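PDB 3F1T: thioesterase domain-containing protein from Pseudomonas aeruginosa, which probably hydrolyses acyl-CoA thioesters as a hotdog-fold thioesterase, though its natural substrate is not established. Local coordinates for residues 88-93 and 128-133; 98-103 and 118-123; 11-16 and 69-74. All coordinates share one frame; numbering follows the deposited sequence.

Contact 1 of 3, residues 88-93 and 128-133; sequences IDYMHP and PIAHVV
The Tyr-90 ring lies against Ala-130, whose CB sits over one ring face, 4.1 Å from the centroid and 20° off the normal, as a CH-pi contact; Ile-129 CG2 meets the edge of the same ring 3.7 Å from Tyr-90 CD1. On that side of the sheet Ile-88 and Val-132 run side by side, their CG2 methyls 3.9 Å apart. The strands are antiparallel: Asp-89 and His-131 form the hydrogen-bonded pair, with Asp-89 N 2.8 Å from His-131 O and nearly along its C=O axis. Past the last pair, Ile-129 O accepts a short bond from Met-91 N (2.6 Å) and a weak one from His-92 N. His-92, its CG in the crowded position between N and C (chi1 69°), lays its ring over Ile-129 CA, 4.1 Å from the centroid. On the other side of the sheet the bent selenomethionine Met-91 reaches the His-131 ring, SE at its edge. Ile-129 and Ala-130 together face Ala-120 of strand 113-121, a classic beta bulge. Tyr-90, Ile-88 and Val-132 pack on helix 56-70, while Ile-88 and Asp-89 also pair with a strand of a second subunit, continuing the sheet across the interface.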
ATOM      1  N   ILE B  88      -3.319   3.994   3.920  1.00 19.98           N
ATOM      2  CA  ILE B  88      -3.274   5.316   4.528  1.00 20.79           C
ATOM      3  C   ILE B  88      -1.807   5.668   4.768  1.00 21.86           C
ATOM      4  O   ILE B  88      -1.044   4.859   5.295  1.00 19.87           O
ATOM      5  CB  ILE B  88      -3.968   5.310   5.905  1.00 23.04           C
ATOM      6  CG1 ILE B  88      -5.337   4.631   5.797  1.00 27.69           C
ATOM      7  CG2 ILE B  88      -4.127   6.749   6.429  1.00 22.14           C
ATOM      8  CD1 ILE B  88      -6.185   4.791   7.053  1.00 36.72           C
ATOM      9  N   ASP B  89      -1.405   6.852   4.319  1.00 21.56           N
ATOM     10  CA  ASP B  89      -0.027   7.304   4.461  1.00 19.32           C
ATOM     11  C   ASP B  89      -0.026   8.709   5.046  1.00 19.55           C
ATOM     12  O   ASP B  89      -0.533   9.651   4.426  1.00 21.28           O
ATOM     13  CB  ASP B  89       0.663   7.299   3.093  1.00 19.33           C
ATOM     14  CG  ASP B  89       0.825   5.900   2.528  1.00 21.46           C
ATOM     15  OD1 ASP B  89       1.718   5.163   3.005  1.00 31.18           O
ATOM     16  OD2 ASP B  89      -0.004   5.489   1.696  1.00 19.47           O
ATOM     17  N   TYR B  90       0.449   8.823   6.278  1.00 20.44           N
ATOM     18  CA  TYR B  90       0.446  10.083   7.014  1.00 21.07           C
ATOM     19  C   TYR B  90       1.570  10.981   6.530  1.00 20.75           C
ATOM     20  O   TYR B  90       2.711  10.543   6.416  1.00 21.93           O
ATOM     21  CB  TYR B  90       0.587   9.824   8.519  1.00 17.90           C
ATOM     22  CG  TYR B  90      -0.684   9.314   9.157  1.00 21.82           C
ATOM     23  CD1 TYR B  90      -1.606  10.192   9.726  1.00 28.39           C
ATOM     24  CD2 TYR B  90      -0.987   7.959   9.160  1.00 19.80           C
ATOM     25  CE1 TYR B  90      -2.820   9.734  10.218  1.00 24.21           C
ATOM     26  CE2 TYR B  90      -2.184   7.496   9.651  1.00 22.13           C
ATOM     27  CZ  TYR B  90      -3.086   8.387  10.214  1.00 27.54           C
ATOM     28  OH  TYR B  90      -4.273   7.921  10.751  1.00 29.27           O
HETATM   29  N   MSE B  91       1.212  12.209   6.159  1.00 22.92           N
HETATM   30  CA  MSE B  91       2.165  13.197   5.698  1.00 25.81           C
HETATM   31  C   MSE B  91       2.767  13.905   6.893  1.00 27.23           C
HETATM   32  O   MSE B  91       3.941  14.290   6.882  1.00 29.06           O
HETATM   33  CB  MSE B  91       1.466  14.231   4.826  1.00 27.23           C
HETATM   34  CG  MSE B  91       0.889  13.671   3.540  1.00 37.41           C
HETATM   35 SE   MSE B  91       2.255  12.764   2.458  1.00 47.06          SE
HETATM   36  CE  MSE B  91       1.709  10.906   2.775  1.00 42.46           C
ATOM     37  N   HIS B  92       1.910  14.242   7.845  1.00 27.77           N
ATOM     38  CA  HIS B  92       2.348  14.974   9.020  1.00 27.54           C
ATOM     39  C   HIS B  92       1.346  14.777  10.133  1.00 26.96           C
ATOM     40  O   HIS B  92       0.248  14.259   9.897  1.00 27.99           O
ATOM     41  CB  HIS B  92       2.526  16.462   8.702  1.00 26.67           C
ATOM     42  CG  HIS B  92       1.242  17.176   8.430  1.00 28.01           C
ATOM     43  ND1 HIS B  92       0.886  17.608   7.170  1.00 32.26           N
ATOM     44  CD2 HIS B  92       0.191  17.456   9.237  1.00 30.10           C
ATOM     45  CE1 HIS B  92      -0.327  18.133   7.213  1.00 24.95           C
ATOM     46  NE2 HIS B  92      -0.758  18.078   8.460  1.00 34.48           N
ATOM     47  N   PRO B  93       1.788  14.995  11.375  1.00 27.08           N
ATOM     48  CA  PRO B  93       0.943  14.703  12.529  1.00 27.81           C
ATOM     49  C   PRO B  93      -0.259  15.639  12.581  1.00 27.68           C
ATOM     50  O   PRO B  93      -0.186  16.771  12.098  1.00 29.17           O
ATOM     51  CB  PRO B  93       1.875  14.943  13.722  1.00 27.30           C
ATOM     52  CG  PRO B  93       2.938  15.860  13.202  1.00 30.34           C
ATOM     53  CD  PRO B  93       3.111  15.525  11.755  1.00 28.91           C
ATOM     54  N   PRO B 128      -2.990  18.157   3.629  1.00 34.09           N
ATOM     55  CA  PRO B 128      -3.675  17.070   4.309  1.00 29.49           C
ATOM     56  C   PRO B 128      -2.763  16.300   5.255  1.00 28.27           C
ATOM     57  O   PRO B 128      -1.543  16.314   5.103  1.00 28.80           O
ATOM     58  CB  PRO B 128      -4.154  16.175   3.162  1.00 29.68           C
ATOM     59  CG  PRO B 128      -3.445  16.658   1.934  1.00 31.23           C
ATOM     60  CD  PRO B 128      -3.145  18.092   2.166  1.00 33.26           C
ATOM     61  N   ILE B 129      -3.367  15.716   6.280  1.00 25.56           N
ATOM     62  CA  ILE B 129      -2.661  14.927   7.270  1.00 23.93           C
ATOM     63  C   ILE B 129      -2.205  13.590   6.684  1.00 23.22           C
ATOM     64  O   ILE B 129      -1.115  13.120   6.972  1.00 21.42           O
ATOM     65  CB  ILE B 129      -3.579  14.633   8.455  1.00 24.24           C
ATOM     66  CG1 ILE B 129      -3.912  15.911   9.209  1.00 24.63           C
ATOM     67  CG2 ILE B 129      -2.942  13.647   9.397  1.00 25.84           C
ATOM     68  CD1 ILE B 129      -4.969  15.688  10.243  1.00 29.07           C
ATOM     69  N   ALA B 130      -3.038  13.014   5.823  1.00 20.53           N
ATOM     70  CA  ALA B 130      -2.842  11.650   5.343  1.00 21.21           C
ATOM     71  C   ALA B 130      -3.541  11.478   4.002  1.00 19.29           C
ATOM     72  O   ALA B 130      -4.604  12.043   3.774  1.00 21.32           O
ATOM     73  CB  ALA B 130      -3.398  10.639   6.362  1.00 17.79           C
ATOM     74  N   HIS B 131      -2.923  10.703   3.115  1.00 22.61           N
ATOM     75  CA  HIS B 131      -3.545  10.282   1.865  1.00 20.02           C
ATOM     76  C   HIS B 131      -4.010   8.840   1.981  1.00 21.32           C
ATOM     77  O   HIS B 131      -3.334   8.012   2.593  1.00 21.67           O
ATOM     78  CB  HIS B 131      -2.545  10.418   0.718  1.00 20.76           C
ATOM     79  CG  HIS B 131      -2.342  11.833   0.263  1.00 22.55           C
ATOM     80  ND1 HIS B 131      -1.284  12.603   0.701  1.00 21.10           N
ATOM     81  CD2 HIS B 131      -3.173  12.679  -0.389  1.00 20.03           C
ATOM     82  CE1 HIS B 131      -1.423  13.838   0.255  1.00 18.48           C
ATOM     83  NE2 HIS B 131      -2.564  13.912  -0.405  1.00 25.89           N
ATOM     84  N   VAL B 132      -5.099   8.514   1.286  1.00 20.36           N
ATOM     85  CA  VAL B 132      -5.750   7.211   1.428  1.00 18.21           C
ATOM     86  C   VAL B 132      -6.259   6.765   0.071  1.00 18.48           C
ATOM     87  O   VAL B 132      -6.789   7.580  -0.692  1.00 14.76           O
ATOM     88  CB  VAL B 132      -6.971   7.294   2.377  1.00 18.70           C
ATOM     89  CG1 VAL B 132      -7.543   5.923   2.616  1.00 19.63           C
ATOM     90  CG2 VAL B 132      -6.566   7.915   3.669  1.00 15.09           C
ATOM     91  N   VAL B 133      -6.098   5.477  -0.227  1.00 16.97           N
ATOM     92  CA  VAL B 133      -6.697   4.866  -1.420  1.00 18.97           C
ATOM     93  C   VAL B 133      -7.248   3.523  -0.978  1.00 19.30           C
ATOM     94  O   VAL B 133      -6.641   2.846  -0.141  1.00 17.52           O
ATOM     95  CB  VAL B 133      -5.632   4.642  -2.521  1.00 17.30           C
ATOM     96  CG1 VAL B 133      -6.212   3.851  -3.652  1.00 23.82           C
ATOM     97  CG2 VAL B 133      -5.100   5.979  -3.031  1.00 15.02           C
TER

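Contact 2 of 3, residues 98-103 and 118-123; sequences KDVYGF and GFAYQD
The Tyr-121 ring carries Tyr-101 CB over one face, 3.6 Å from the centroid, and the Phe-119 ring carries Phe-103 CB over one of its own; at the edge of the Tyr-101 ring, in its plane, lies a water. This is the open end of the beta hairpin 100-109/113-121, within the antiparallel sheet of the hotdog fold. Phe-119 and Tyr-121 both hold CG in the crowded position between the backbone N and the carbonyl carbon (chi1 54° and 67°), which swings their rings across to the facing strand. The two tyrosine rings, planes 25° apart, are slid so far that they barely overlap, and Phe-103 CD1 meets Phe-119 CE2 at 3.5 Å with the rings oblique. Beneath them, Tyr-101 and Tyr-121 exchange two backbone bonds; Tyr-101 N points nearly along the C=O axis of Tyr-121. Phe-103 N makes an equally well aligned, almost straight bond to Phe-119 O. On the other side of the sheet Val-100 CG1 touches Ala-120 CB, and both residues pack on helix 56-70. Where the strands end, the extended Gln-122 chain takes NE2 to Lys-98 O (3.0 Å), approaching well above the carbonyl plane, while Gln-122 OE1 accepts from Glu-95 N. The ammonium of Lys-98 is shared between Glu-95 and Asp-123, meeting the syn lone pair of Asp-123 OD1 at 2.9 Å. The water donates to both Asp-99 O, at 2.7 Å, and Gln-122 O, bridging the two strand ends beyond the last backbone pair.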
ATOM      1  N   LYS B  98      -8.201  19.888  17.444  1.00 20.94           N
ATOM      2  CA  LYS B  98      -8.875  20.243  16.202  1.00 19.69           C
ATOM      3  C   LYS B  98      -9.567  19.033  15.595  1.00 19.82           C
ATOM      4  O   LYS B  98      -9.009  17.941  15.567  1.00 18.45           O
ATOM      5  CB  LYS B  98      -7.890  20.857  15.202  1.00 19.93           C
ATOM      6  CG  LYS B  98      -7.696  22.374  15.365  1.00 23.09           C
ATOM      7  CD  LYS B  98      -6.726  22.935  14.337  1.00 16.78           C
ATOM      8  CE  LYS B  98      -6.227  24.295  14.769  1.00 30.39           C
ATOM      9  NZ  LYS B  98      -5.148  24.829  13.874  1.00 29.77           N
ATOM     10  N   ASP B  99     -10.814  19.215  15.171  1.00 23.40           N
ATOM     11  CA  ASP B  99     -11.548  18.140  14.501  1.00 22.23           C
ATOM     12  C   ASP B  99     -10.806  17.685  13.249  1.00 24.05           C
ATOM     13  O   ASP B  99     -10.202  18.501  12.548  1.00 22.37           O
ATOM     14  CB  ASP B  99     -12.959  18.590  14.134  1.00 21.61           C
ATOM     15  CG  ASP B  99     -13.891  18.625  15.329  1.00 25.91           C
ATOM     16  OD1 ASP B  99     -13.510  18.138  16.424  1.00 24.51           O
ATOM     17  OD2 ASP B  99     -15.035  19.088  15.152  1.00 22.92           O
ATOM     18  N   VAL B 100     -10.925  16.395  12.928  1.00 23.78           N
ATOM     19  CA  VAL B 100     -10.363  15.859  11.685  1.00 21.74           C
ATOM     20  C   VAL B 100     -11.449  15.558  10.659  1.00 21.81           C
ATOM     21  O   VAL B 100     -12.409  14.826  10.942  1.00 21.66           O
ATOM     22  CB  VAL B 100      -9.501  14.581  11.932  1.00 21.82           C
ATOM     23  CG1 VAL B 100      -8.790  14.143  10.645  1.00 18.81           C
ATOM     24  CG2 VAL B 100      -8.489  14.831  13.034  1.00 21.58           C
ATOM     25  N   TYR B 101     -11.257  16.074   9.447  1.00 18.15           N
ATOM     26  CA  TYR B 101     -12.161  15.810   8.347  1.00 18.12           C
ATOM     27  C   TYR B 101     -11.596  14.759   7.406  1.00 17.71           C
ATOM     28  O   TYR B 101     -10.387  14.677   7.192  1.00 16.99           O
ATOM     29  CB  TYR B 101     -12.441  17.098   7.593  1.00 16.94           C
ATOM     30  CG  TYR B 101     -13.204  18.093   8.421  1.00 18.77           C
ATOM     31  CD1 TYR B 101     -14.589  18.112   8.407  1.00 15.78           C
ATOM     32  CD2 TYR B 101     -12.552  18.922   9.316  1.00 18.74           C
ATOM     33  CE1 TYR B 101     -15.292  19.025   9.161  1.00 19.83           C
ATOM     34  CE2 TYR B 101     -13.254  19.836  10.093  1.00 18.73           C
ATOM     35  CZ  TYR B 101     -14.627  19.846  10.037  1.00 15.63           C
ATOM     36  OH  TYR B 101     -15.333  20.755  10.793  1.00 28.66           O
ATOM     37  N   GLY B 102     -12.469  13.909   6.890  1.00 18.85           N
ATOM     38  CA  GLY B 102     -12.068  12.973   5.861  1.00 17.37           C
ATOM     39  C   GLY B 102     -12.857  13.277   4.615  1.00 17.95           C
ATOM     40  O   GLY B 102     -14.030  13.599   4.707  1.00 20.43           O
ATOM     41  N   PHE B 103     -12.188  13.282   3.464  1.00 19.74           N
ATOM     42  CA  PHE B 103     -12.864  13.371   2.174  1.00 19.58           C
ATOM     43  C   PHE B 103     -12.464  12.188   1.295  1.00 20.19           C
ATOM     44  O   PHE B 103     -11.325  11.716   1.363  1.00 18.43           O
ATOM     45  CB  PHE B 103     -12.499  14.676   1.472  1.00 20.07           C
ATOM     46  CG  PHE B 103     -12.963  14.745   0.044  1.00 16.90           C
ATOM     47  CD1 PHE B 103     -12.127  14.361  -0.990  1.00 18.88           C
ATOM     48  CD2 PHE B 103     -14.271  15.087  -0.251  1.00 23.03           C
ATOM     49  CE1 PHE B 103     -12.575  14.333  -2.299  1.00 16.23           C
ATOM     50  CE2 PHE B 103     -14.714  15.111  -1.561  1.00 21.90           C
ATOM     51  CZ  PHE B 103     -13.861  14.728  -2.589  1.00 20.67           C
ATOM     52  N   GLY B 118      -8.949   9.554  -1.242  1.00 22.65           N
ATOM     53  CA  GLY B 118      -9.325  10.654  -0.360  1.00 20.19           C
ATOM     54  C   GLY B 118      -8.187  11.064   0.565  1.00 19.41           C
ATOM     55  O   GLY B 118      -7.026  10.702   0.347  1.00 17.83           O
ATOM     56  N   PHE B 119      -8.503  11.860   1.577  1.00 17.30           N
ATOM     57  CA  PHE B 119      -7.458  12.378   2.455  1.00 19.81           C
ATOM     58  C   PHE B 119      -8.077  12.863   3.759  1.00 19.24           C
ATOM     59  O   PHE B 119      -9.289  13.048   3.825  1.00 19.89           O
ATOM     60  CB  PHE B 119      -6.651  13.490   1.753  1.00 17.65           C
ATOM     61  CG  PHE B 119      -7.495  14.605   1.201  1.00 16.27           C
ATOM     62  CD1 PHE B 119      -7.745  15.745   1.964  1.00 16.86           C
ATOM     63  CD2 PHE B 119      -8.076  14.500  -0.047  1.00 18.47           C
ATOM     64  CE1 PHE B 119      -8.597  16.732   1.519  1.00 16.82           C
ATOM     65  CE2 PHE B 119      -8.884  15.514  -0.535  1.00 25.06           C
ATOM     66  CZ  PHE B 119      -9.134  16.649   0.251  1.00 23.15           C
ATOM     67  N   ALA B 120      -7.291  12.815   4.832  1.00 20.32           N
ATOM     68  CA  ALA B 120      -7.631  13.504   6.062  1.00 18.70           C
ATOM     69  C   ALA B 120      -7.012  14.896   6.129  1.00 18.97           C
ATOM     70  O   ALA B 120      -5.870  15.104   5.720  1.00 17.35           O
ATOM     71  CB  ALA B 120      -7.216  12.682   7.272  1.00 19.50           C
ATOM     72  N   TYR B 121      -7.703  15.800   6.809  1.00 17.98           N
ATOM     73  CA  TYR B 121      -7.209  17.156   6.968  1.00 21.80           C
ATOM     74  C   TYR B 121      -7.927  17.820   8.140  1.00 22.07           C
ATOM     75  O   TYR B 121      -8.842  17.242   8.716  1.00 24.45           O
ATOM     76  CB  TYR B 121      -7.410  17.947   5.668  1.00 18.03           C
ATOM     77  CG  TYR B 121      -8.862  18.187   5.320  1.00 17.34           C
ATOM     78  CD1 TYR B 121      -9.473  19.377   5.674  1.00 17.18           C
ATOM     79  CD2 TYR B 121      -9.668  17.164   4.822  1.00 11.66           C
ATOM     80  CE1 TYR B 121     -10.802  19.606   5.406  1.00 16.03           C
ATOM     81  CE2 TYR B 121     -10.998  17.395   4.517  1.00 13.11           C
ATOM     82  CZ  TYR B 121     -11.560  18.621   4.838  1.00 18.54           C
ATOM     83  OH  TYR B 121     -12.890  18.887   4.615  1.00 21.73           O
ATOM     84  N   GLN B 122      -7.456  18.987   8.549  1.00 26.00           N
ATOM     85  CA  GLN B 122      -8.067  19.673   9.668  1.00 29.37           C
ATOM     86  C   GLN B 122      -8.578  21.042   9.292  1.00 35.15           C
ATOM     87  O   GLN B 122      -9.789  21.258   9.245  1.00 39.99           O
ATOM     88  CB  GLN B 122      -7.134  19.719  10.869  1.00 26.57           C
ATOM     89  CG  GLN B 122      -7.158  18.416  11.625  1.00 20.96           C
ATOM     90  CD  GLN B 122      -6.107  18.352  12.692  1.00 18.05           C
ATOM     91  OE1 GLN B 122      -4.936  18.629  12.449  1.00 21.53           O
ATOM     92  NE2 GLN B 122      -6.522  17.991  13.900  1.00 20.30           N
ATOM     93  N   ASP B 123      -7.674  21.967   9.003  1.00 40.49           N
ATOM     94  CA  ASP B 123      -8.087  23.345   8.769  1.00 45.88           C
ATOM     95  C   ASP B 123      -8.551  23.521   7.331  1.00 48.25           C
ATOM     96  O   ASP B 123      -9.751  23.650   7.066  1.00 50.11           O
ATOM     97  CB  ASP B 123      -6.951  24.315   9.085  1.00 46.10           C
ATOM     98  CG  ASP B 123      -6.876  24.653  10.555  1.00 48.32           C
ATOM     99  OD1 ASP B 123      -5.748  24.903  11.039  1.00 55.15           O
ATOM    100  OD2 ASP B 123      -7.929  24.612  11.235  1.00 43.80           O
TER
HETATM  101  O   HOH W   1     -10.703  21.113  12.019  1.00 24.36           O

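Contact 3 of 3, residues 11-16 and 69-74; sequences RRFLSA and ISTVCV
This is a small, largely apolar packing contact, with no hydrogen bond across it, between the C-terminal part of helix 4-15 and the end of helix 56-70, where the chain continues into a 3-10 turn. Phe-13 and Ile-69 carry most of it. Phe-13 has its CG anti to the backbone N (chi1 -163°), so the ring extends toward segment 69-74 and lies broadside to Ile-69. Ile-69 CG1 stands over the centre of one ring face, 3.6 Å from the centroid and only 8° off the normal, a nearly axial CH-pi contact in which the methylene is about equally far from all six ring carbons. Ile-69 gets there with CG1 anti to its carbonyl carbon and an extended chi2 (-177°), which carries CD1 past the ring to Leu-14; it lies 3.9 Å from both Leu-14 CA and Leu-14 CB. Phe-13 and Ile-69 slide past one another in opposite directions.

The rim of the ring is met by the 3-10 turn. Val-72 CG1, anti to its carbonyl carbon, comes to the ring edge near its plane, 3.7 Å from Phe-13 CD2. Thr-71 OG1 approaches the edge more distantly, and its hydroxyl is engaged by Gly-68 O in the preceding helical turn. The 3-10 turn is held by backbone bonds such as Val-72 N to Ile-69 O (3.0 Å), which bring Ile-69 and Val-72 to the same ring, one at its face and one at its edge.

Phe-13 also touches Ile-80, and Ile-69 reaches Leu-35 of strand 34-39. The arrangement joins the N-terminal helix to the end of the long central helix that the antiparallel sheet wraps in the hotdog fold.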
ATOM      1  N   ARG B  11     -25.885   9.044   5.479  1.00 18.30           N
ATOM      2  CA  ARG B  11     -26.138   9.120   6.925  1.00 20.00           C
ATOM      3  C   ARG B  11     -26.734   7.841   7.497  1.00 20.75           C
ATOM      4  O   ARG B  11     -26.396   7.433   8.615  1.00 20.46           O
ATOM      5  CB  ARG B  11     -27.013  10.323   7.275  1.00 17.92           C
ATOM      6  CG  ARG B  11     -26.208  11.612   7.381  1.00 17.64           C
ATOM      7  CD  ARG B  11     -27.062  12.840   7.601  1.00 12.42           C
ATOM      8  NE  ARG B  11     -26.194  13.990   7.837  1.00 19.03           N
ATOM      9  CZ  ARG B  11     -26.525  15.247   7.574  1.00 18.85           C
ATOM     10  NH1 ARG B  11     -27.783  15.546   7.244  1.00 15.96           N
ATOM     11  NH2 ARG B  11     -25.614  16.207   7.717  1.00 17.38           N
ATOM     12  N   ARG B  12     -27.734   7.303   6.801  1.00 21.16           N
ATOM     13  CA  ARG B  12     -28.291   5.988   7.122  1.00 19.41           C
ATOM     14  C   ARG B  12     -27.210   4.901   7.118  1.00 21.01           C
ATOM     15  O   ARG B  12     -27.125   4.083   8.038  1.00 22.76           O
ATOM     16  CB  ARG B  12     -29.385   5.644   6.109  1.00 20.04           C
ATOM     17  CG  ARG B  12     -30.256   4.472   6.510  1.00 20.62           C
ATOM     18  CD  ARG B  12     -31.663   4.611   5.957  1.00 22.96           C
ATOM     19  NE  ARG B  12     -31.691   4.861   4.515  1.00 23.29           N
ATOM     20  CZ  ARG B  12     -31.923   3.930   3.591  1.00 26.60           C
ATOM     21  NH1 ARG B  12     -32.008   2.646   3.935  1.00 21.46           N
ATOM     22  NH2 ARG B  12     -32.027   4.276   2.312  1.00 23.48           N
ATOM     23  N   PHE B  13     -26.384   4.906   6.079  1.00 19.22           N
ATOM     24  CA  PHE B  13     -25.205   4.050   5.996  1.00 19.63           C
ATOM     25  C   PHE B  13     -24.326   4.146   7.252  1.00 20.10           C
ATOM     26  O   PHE B  13     -24.056   3.138   7.901  1.00 20.85           O
ATOM     27  CB  PHE B  13     -24.417   4.425   4.735  1.00 18.30           C
ATOM     28  CG  PHE B  13     -23.411   3.388   4.289  1.00 21.54           C
ATOM     29  CD1 PHE B  13     -22.651   2.690   5.213  1.00 18.97           C
ATOM     30  CD2 PHE B  13     -23.018   3.345   2.958  1.00 20.38           C
ATOM     31  CE1 PHE B  13     -21.553   1.916   4.810  1.00 21.50           C
ATOM     32  CE2 PHE B  13     -21.989   2.513   2.537  1.00 19.32           C
ATOM     33  CZ  PHE B  13     -21.276   1.765   3.467  1.00 21.58           C
ATOM     34  N   LEU B  14     -23.930   5.363   7.623  1.00 19.26           N
ATOM     35  CA  LEU B  14     -23.085   5.587   8.802  1.00 20.77           C
ATOM     36  C   LEU B  14     -23.708   5.053  10.103  1.00 21.96           C
ATOM     37  O   LEU B  14     -23.006   4.536  10.979  1.00 21.89           O
ATOM     38  CB  LEU B  14     -22.752   7.078   8.940  1.00 18.94           C
ATOM     39  CG  LEU B  14     -21.855   7.573  10.083  1.00 18.71           C
ATOM     40  CD1 LEU B  14     -20.583   6.758  10.194  1.00 17.34           C
ATOM     41  CD2 LEU B  14     -21.541   9.062   9.903  1.00 14.06           C
ATOM     42  N   SER B  15     -25.025   5.206  10.231  1.00 24.17           N
ATOM     43  CA  SER B  15     -25.743   4.765  11.428  1.00 24.25           C
ATOM     44  C   SER B  15     -25.698   3.256  11.656  1.00 23.60           C
ATOM     45  O   SER B  15     -25.882   2.790  12.780  1.00 26.61           O
ATOM     46  CB  SER B  15     -27.191   5.249  11.392  1.00 21.38           C
ATOM     47  OG  SER B  15     -27.907   4.568  10.389  1.00 24.58           O
ATOM     48  N   ALA B  16     -25.444   2.489  10.602  1.00 24.94           N
ATOM     49  CA  ALA B  16     -25.334   1.040  10.745  1.00 23.30           C
ATOM     50  C   ALA B  16     -23.984   0.618  11.342  1.00 27.64           C
ATOM     51  O   ALA B  16     -23.805  -0.536  11.742  1.00 24.39           O
ATOM     52  CB  ALA B  16     -25.557   0.363   9.424  1.00 22.92           C
ATOM     53  N   ILE B  69     -18.073   4.724   2.462  1.00 18.26           N
ATOM     54  CA  ILE B  69     -19.374   5.351   2.281  1.00 18.54           C
ATOM     55  C   ILE B  69     -19.448   6.183   1.005  1.00 18.52           C
ATOM     56  O   ILE B  69     -20.527   6.443   0.475  1.00 20.51           O
ATOM     57  CB  ILE B  69     -19.757   6.186   3.510  1.00 19.68           C
ATOM     58  CG1 ILE B  69     -19.988   5.266   4.712  1.00 14.82           C
ATOM     59  CG2 ILE B  69     -21.014   6.988   3.231  1.00 15.38           C
ATOM     60  CD1 ILE B  69     -20.453   6.008   5.956  1.00 17.31           C
ATOM     61  N   SER B  70     -18.295   6.600   0.507  1.00 17.86           N
ATOM     62  CA  SER B  70     -18.237   7.392  -0.718  1.00 18.17           C
ATOM     63  C   SER B  70     -18.680   6.607  -1.939  1.00 18.95           C
ATOM     64  O   SER B  70     -19.034   7.196  -2.962  1.00 18.67           O
ATOM     65  CB  SER B  70     -16.827   7.953  -0.936  1.00 16.46           C
ATOM     66  OG  SER B  70     -15.959   6.955  -1.438  1.00 17.90           O
ATOM     67  N   THR B  71     -18.808   5.291  -1.791  1.00 20.43           N
ATOM     68  CA  THR B  71     -19.395   4.470  -2.851  1.00 19.63           C
ATOM     69  C   THR B  71     -20.836   4.874  -3.144  1.00 20.84           C
ATOM     70  O   THR B  71     -21.339   4.592  -4.226  1.00 21.33           O
ATOM     71  CB  THR B  71     -19.360   2.962  -2.509  1.00 17.29           C
ATOM     72  OG1 THR B  71     -20.095   2.725  -1.303  1.00 22.22           O
ATOM     73  CG2 THR B  71     -17.939   2.495  -2.307  1.00 17.59           C
ATOM     74  N   VAL B  72     -21.508   5.513  -2.178  1.00 23.53           N
ATOM     75  CA  VAL B  72     -22.897   5.924  -2.369  1.00 21.34           C
ATOM     76  C   VAL B  72     -22.957   6.917  -3.514  1.00 23.36           C
ATOM     77  O   VAL B  72     -23.982   7.045  -4.191  1.00 23.86           O
ATOM     78  CB  VAL B  72     -23.552   6.541  -1.100  1.00 21.25           C
ATOM     79  CG1 VAL B  72     -23.512   5.573   0.083  1.00 18.76           C
ATOM     80  CG2 VAL B  72     -22.919   7.897  -0.737  1.00 24.33           C
ATOM     81  N   CYS B  73     -21.824   7.547  -3.795  1.00 23.45           N
ATOM     82  CA  CYS B  73     -21.795   8.618  -4.771  1.00 26.01           C
ATOM     83  C   CYS B  73     -21.922   8.063  -6.164  1.00 27.22           C
ATOM     84  O   CYS B  73     -22.123   8.818  -7.104  1.00 27.66           O
ATOM     85  CB  CYS B  73     -20.509   9.427  -4.663  1.00 25.67           C
ATOM     86  SG  CYS B  73     -20.314  10.246  -3.068  1.00 32.76           S
ATOM     87  N   VAL B  74     -21.646   6.770  -6.326  1.00 27.59           N
ATOM     88  CA  VAL B  74     -21.657   6.175  -7.656  1.00 26.78           C
ATOM     89  C   VAL B  74     -22.657   5.048  -7.843  1.00 25.54           C
ATOM     90  O   VAL B  74     -22.832   4.565  -8.952  1.00 27.48           O
ATOM     91  CB  VAL B  74     -20.267   5.689  -8.100  1.00 25.08           C
ATOM     92  CG1 VAL B  74     -19.323   6.868  -8.268  1.00 25.40           C
ATOM     93  CG2 VAL B  74     -19.712   4.653  -7.118  1.00 28.38           C
TER

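Contacts 1 and 2 belong to one antiparallel sheet: strands 113-121 and 130-137 are neighbours in it; the centres of the two contacts lie about 10 Å apart, and the contacts touch directly, Ile-129 N reaching Ala-120 O. Contact 3 lies on the other side of the chain's centre, about 22 Å from contact 1 and 18 Å from contact 2 between centres. Along the chain contact 3 closes first; strand 83-90 then opens contact 1, and the hairpin of contact 2 forms before strand 130-137 returns to complete it. Both strand contacts thus lie on the sheet that wraps helix 56-70, as in hotdog folds, and contact 3 sits at the C-terminal end of that helix.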